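Local structure of putative calcium-regulated periplasmic protein (Bacteroides thetaiotaomicron, 3DB7) at residues A[22-26]-A[73-77]; A[49-53]-A[65-70]. The protein binds calcium ions and, as a putative calcium-regulated periplasmic protein of the PepSY-like family, has a cellular role that remains to be established. All coordinates share one frame; numbering follows the deposited sequence.

Contact 1: A[22-26]-A[73-77]; sequences KQHFS and PVAII
His24 and Pro73 have the nearest CA atoms of the two segments, 6.7 Å apart. Segment 22-26 carries the C-terminal end of helix 15-24; segment 73-77 holds a short 3-10 segment, 74-76, placed between strand 62-66 and helix 79-88. It is held by the backbone bonds from Ile76 N to Pro73 O and from Ile77 N to Val74 O, and it presents Pro73, Ala75 and Ile76 to the helix end. The imidazole of His24 carries most of the meeting. With CG anti to the carbonyl carbon (chi1 -59°), its ring leans out so that CG1 of Ile76 sits above the ring centroid at 3.8 Å, only 4° off the normal, a CH-pi contact. The opposite face is covered by CG of Gln23, so the ring lies sandwiched between two aliphatic groups. Ala75 comes in at the edge, its CB 3.8 Å from His24 CE1, where the small methyl meets the ring near its plane. Deeper down, Phe25 brings CZ and CE2 to Pro73 and Ile76: CZ reaches Pro73 CD at 3.9 Å, and CE2 lies 4.2 Å from Ile76 CD1. A proline suits this place, being rigid, apolar and without an amide hydrogen to satisfy; its CG also rests 3.7 Å from His24 O. Phe25 also stacks with Phe48 and touches Val65, while Ile76 reaches Phe20 and Trp62, which ties this contact to the apolar packing between helix 15-24 and strand 62-66 of the sheet. The contact is thus apolar packing and CH-pi, without hydrogen bonds between the segments, so it depends on fit of shape; the His24 ring serves here as a flat surface held between Ile76 CG1 and Gln23 CG.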
loop_
_atom_site.group_PDB
_atom_site.type_symbol
_atom_site.label_atom_id
_atom_site.label_comp_id
_atom_site.label_asym_id
_atom_site.label_seq_id
_atom_site.Cartn_x
_atom_site.Cartn_y
_atom_site.Cartn_z
ATOM N N LYS A 22 4.874 24.409 0.769
ATOM C CA LYS A 22 5.689 25.471 1.339
ATOM C C LYS A 22 6.107 25.122 2.755
ATOM O O LYS A 22 7.256 25.366 3.142
ATOM C CB LYS A 22 4.963 26.809 1.241
ATOM C CG LYS A 22 5.003 27.274 -0.205
ATOM C CD LYS A 22 4.114 28.424 -0.547
ATOM C CE LYS A 22 4.478 28.940 -1.943
ATOM N NZ LYS A 22 5.865 29.507 -2.011
ATOM N N GLN A 23 5.197 24.517 3.501
ATOM C CA GLN A 23 5.464 24.179 4.904
ATOM C C GLN A 23 6.559 23.144 5.017
ATOM O O GLN A 23 7.505 23.277 5.827
ATOM C CB GLN A 23 4.221 23.674 5.601
ATOM C CG GLN A 23 4.441 23.350 7.091
ATOM C CD GLN A 23 4.931 24.551 7.860
ATOM O OE1 GLN A 23 4.466 25.672 7.632
ATOM N NE2 GLN A 23 5.909 24.335 8.752
ATOM N N HIS A 24 6.444 22.085 4.226
ATOM C CA HIS A 24 7.280 20.886 4.475
ATOM C C HIS A 24 8.321 20.610 3.435
ATOM O O HIS A 24 9.231 19.810 3.691
ATOM C CB HIS A 24 6.432 19.635 4.589
ATOM C CG HIS A 24 5.425 19.705 5.679
ATOM N ND1 HIS A 24 5.768 19.680 7.012
ATOM C CD2 HIS A 24 4.076 19.830 5.625
ATOM C CE1 HIS A 24 4.668 19.830 7.739
ATOM N NE2 HIS A 24 3.617 19.869 6.919
ATOM N N PHE A 25 8.227 21.282 2.296
ATOM C CA PHE A 25 9.144 21.018 1.179
ATOM C C PHE A 25 9.793 22.295 0.646
ATOM O O PHE A 25 10.077 22.437 -0.556
ATOM C CB PHE A 25 8.384 20.255 0.097
ATOM C CG PHE A 25 8.040 18.866 0.527
ATOM C CD1 PHE A 25 8.960 17.847 0.339
ATOM C CD2 PHE A 25 6.837 18.577 1.127
ATOM C CE1 PHE A 25 8.672 16.558 0.744
ATOM C CE2 PHE A 25 6.576 17.297 1.549
ATOM C CZ PHE A 25 7.483 16.297 1.356
ATOM N N SER A 26 10.057 23.216 1.575
ATOM C CA SER A 26 10.550 24.548 1.217
ATOM C C SER A 26 11.903 24.446 0.505
ATOM O O SER A 26 12.208 25.301 -0.335
ATOM C CB SER A 26 10.674 25.480 2.461
ATOM O OG SER A 26 11.450 24.888 3.490
ATOM N N PRO A 73 9.341 14.204 5.987
ATOM C CA PRO A 73 9.479 15.172 7.077
ATOM C C PRO A 73 8.701 14.748 8.313
ATOM O O PRO A 73 7.544 14.425 8.231
ATOM C CB PRO A 73 8.955 16.461 6.468
ATOM C CG PRO A 73 9.243 16.286 4.934
ATOM C CD PRO A 73 9.005 14.811 4.682
ATOM N N VAL A 74 9.359 14.756 9.469
ATOM C CA VAL A 74 8.779 14.166 10.677
ATOM C C VAL A 74 7.517 14.885 11.092
ATOM O O VAL A 74 6.598 14.272 11.636
ATOM C CB VAL A 74 9.804 14.146 11.873
ATOM C CG1 VAL A 74 9.147 13.640 13.189
ATOM C CG2 VAL A 74 10.982 13.252 11.518
ATOM N N ALA A 75 7.456 16.192 10.840
ATOM C CA ALA A 75 6.272 16.949 11.268
ATOM C C ALA A 75 4.970 16.368 10.696
ATOM O O ALA A 75 3.927 16.542 11.279
ATOM C CB ALA A 75 6.409 18.410 10.845
ATOM N N ILE A 76 5.049 15.732 9.523
ATOM C CA ILE A 76 3.873 15.131 8.850
ATOM C C ILE A 76 3.387 13.853 9.550
ATOM O O ILE A 76 2.231 13.452 9.409
ATOM C CB ILE A 76 4.273 14.753 7.389
ATOM C CG1 ILE A 76 4.609 16.023 6.607
ATOM C CG2 ILE A 76 3.160 13.991 6.629
ATOM C CD1 ILE A 76 5.306 15.757 5.254
ATOM N N ILE A 77 4.281 13.157 10.248
ATOM C CA ILE A 77 3.987 11.862 10.844
ATOM C C ILE A 77 3.298 11.987 12.207
ATOM O O ILE A 77 3.822 12.674 13.116
ATOM C CB ILE A 77 5.309 11.067 11.034
ATOM C CG1 ILE A 77 6.096 10.981 9.715
ATOM C CG2 ILE A 77 5.036 9.701 11.598
ATOM C CD1 ILE A 77 7.475 10.474 9.890
#

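Contact 2: A[49-53]-A[65-70]; sequences TNGNK and VDCKHT
The imidazole of His69 has the carbonyl oxygen of Asn50 over one face, 3.2 Å from His69 CG, and Asn52 OD1 in plane at its edge. The contact lies at the open end of the beta hairpin of strands 53-56 and 62-66 in the PepSY-like sheet: Lys53 and Asp66 form an antiparallel hydrogen-bonded pair, and beyond it Cys67 to Thr70 make a type I turn. Asn52 bridges the loop and this turn, because an amide can accept and donate at once. Its OD1 takes the His69 backbone N at 3.1 Å in the carbonyl plane, plus a weak bond from His69 ND1, while ND2 gives a hydrogen to Thr70 OG1 at 2.9 Å. Asn50 and Asp66 each shape an Asx turn, through OD1 to Asn52 N and to Lys68 N. Gly51 suits its positive phi (91°), a conformation glycine adopts readily, and leaves the His69 ring close to its backbone. Lys53 sends NZ to Glu64 and Glu45, both calcium ligands, so its charge probably offsets the acidic cluster. Lys68 folds back to Asp66, NZ meeting OD2 at 2.8 Å from above the carboxylate plane, and one water accepts from Lys68 NZ while donating to Gly51 O and Asp66 O.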
loop_
_atom_site.group_PDB
_atom_site.type_symbol
_atom_site.label_atom_id
_atom_site.label_comp_id
_atom_site.label_asym_id
_atom_site.label_seq_id
_atom_site.Cartn_x
_atom_site.Cartn_y
_atom_site.Cartn_z
ATOM N N THR A 49 12.300 17.705 -7.884
ATOM C CA THR A 49 13.433 17.397 -8.758
ATOM C C THR A 49 14.317 16.266 -8.207
ATOM O O THR A 49 15.151 15.725 -8.927
ATOM C CB THR A 49 14.265 18.662 -8.994
ATOM O OG1 THR A 49 14.703 19.185 -7.730
ATOM C CG2 THR A 49 13.456 19.722 -9.767
ATOM N N ASN A 50 14.158 15.934 -6.938
ATOM C CA ASN A 50 14.834 14.790 -6.346
ATOM C C ASN A 50 14.062 13.485 -6.448
ATOM O O ASN A 50 14.509 12.461 -5.909
ATOM C CB ASN A 50 15.225 15.014 -4.871
ATOM C CG ASN A 50 14.035 15.225 -3.982
ATOM O OD1 ASN A 50 12.885 15.022 -4.397
ATOM N ND2 ASN A 50 14.311 15.651 -2.731
ATOM N N GLY A 51 12.912 13.510 -7.127
ATOM C CA GLY A 51 12.115 12.303 -7.340
ATOM C C GLY A 51 11.055 12.033 -6.287
ATOM O O GLY A 51 10.210 11.179 -6.451
ATOM N N ASN A 52 11.062 12.793 -5.204
ATOM C CA ASN A 52 10.002 12.635 -4.201
ATOM C C ASN A 52 8.667 13.176 -4.710
ATOM O O ASN A 52 8.673 13.970 -5.667
ATOM C CB ASN A 52 10.403 13.356 -2.909
ATOM C CG ASN A 52 11.538 12.667 -2.194
ATOM O OD1 ASN A 52 11.809 11.499 -2.454
ATOM N ND2 ASN A 52 12.195 13.410 -1.283
ATOM N N LYS A 53 7.568 12.715 -4.131
ATOM C CA LYS A 53 6.231 13.040 -4.616
ATOM C C LYS A 53 5.254 13.188 -3.475
ATOM O O LYS A 53 5.318 12.439 -2.475
ATOM C CB LYS A 53 5.718 11.927 -5.569
ATOM C CG LYS A 53 4.443 12.275 -6.302
ATOM C CD LYS A 53 3.749 11.048 -6.891
ATOM C CE LYS A 53 2.940 10.288 -5.865
ATOM N NZ LYS A 53 2.171 9.126 -6.403
ATOM N N VAL A 65 2.662 10.821 0.825
ATOM C CA VAL A 65 3.937 11.511 0.812
ATOM C C VAL A 65 5.004 10.454 0.599
ATOM O O VAL A 65 5.261 9.637 1.495
ATOM C CB VAL A 65 4.186 12.274 2.133
ATOM C CG1 VAL A 65 5.576 12.919 2.101
ATOM C CG2 VAL A 65 3.085 13.303 2.366
ATOM N N ASP A 66 5.584 10.417 -0.606
ATOM C CA ASP A 66 6.582 9.403 -0.972
ATOM C C ASP A 66 7.929 10.068 -1.080
ATOM O O ASP A 66 8.248 10.753 -2.082
ATOM C CB ASP A 66 6.216 8.728 -2.299
ATOM C CG ASP A 66 7.168 7.630 -2.672
ATOM O OD1 ASP A 66 8.222 7.546 -2.004
ATOM O OD2 ASP A 66 6.861 6.854 -3.620
ATOM N N CYS A 67 8.699 9.921 -0.020
ATOM C CA CYS A 67 10.019 10.493 0.049
ATOM C C CYS A 67 11.067 9.408 0.046
ATOM O O CYS A 67 12.062 9.483 0.743
ATOM C CB CYS A 67 10.138 11.376 1.289
ATOM S SG CYS A 67 9.199 12.911 1.191
ATOM N N LYS A 68 10.909 8.467 -0.864
ATOM C CA LYS A 68 11.853 7.340 -0.902
ATOM C C LYS A 68 13.270 7.767 -1.245
ATOM O O LYS A 68 14.211 6.990 -0.998
ATOM C CB LYS A 68 11.391 6.239 -1.833
ATOM C CG LYS A 68 11.398 6.663 -3.241
ATOM C CD LYS A 68 10.797 5.497 -4.087
ATOM C CE LYS A 68 10.359 5.967 -5.438
ATOM N NZ LYS A 68 9.028 6.633 -5.381
ATOM N N HIS A 69 13.461 8.985 -1.755
ATOM C CA HIS A 69 14.810 9.453 -2.113
ATOM C C HIS A 69 15.503 10.193 -0.980
ATOM O O HIS A 69 16.730 10.435 -1.007
ATOM C CB HIS A 69 14.791 10.280 -3.420
ATOM C CG HIS A 69 14.320 9.499 -4.614
ATOM N ND1 HIS A 69 13.007 9.482 -5.038
ATOM C CD2 HIS A 69 15.002 8.693 -5.457
ATOM C CE1 HIS A 69 12.900 8.692 -6.097
ATOM N NE2 HIS A 69 14.095 8.215 -6.375
ATOM N N THR A 70 14.728 10.542 0.029
ATOM C CA THR A 70 15.253 11.125 1.260
ATOM C C THR A 70 14.540 10.459 2.443
ATOM O O THR A 70 14.798 9.280 2.735
ATOM C CB THR A 70 15.145 12.636 1.253
ATOM O OG1 THR A 70 13.792 13.040 1.092
ATOM C CG2 THR A 70 16.008 13.216 0.102
HETATM O O HOH W 1 9.071 9.267 -4.693
#

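Contact 2 is nested inside the loop that contact 1 closes: along the chain come 22-26, then 49-53 and 65-70, then 73-77. Their centres lie 12 Å apart. Contact 2 includes the end of strand 62-66 of the antiparallel sheet, while contact 1 packs against Val65 of that strand from the side of helix 15-24, where this helix meets the approach to helix 79-88. They touch directly, Phe25 CE1 lying 3.7 Å from Cys67 SG and Pro73 CD 4.0 Å from the same sulfur, with Val65 packing against Phe25 and Ile76. An apolar seam thus joins the helical layer to the sheet, while the polar contact sits toward the calcium-binding glutamates, with Lys53 beside the bound metal.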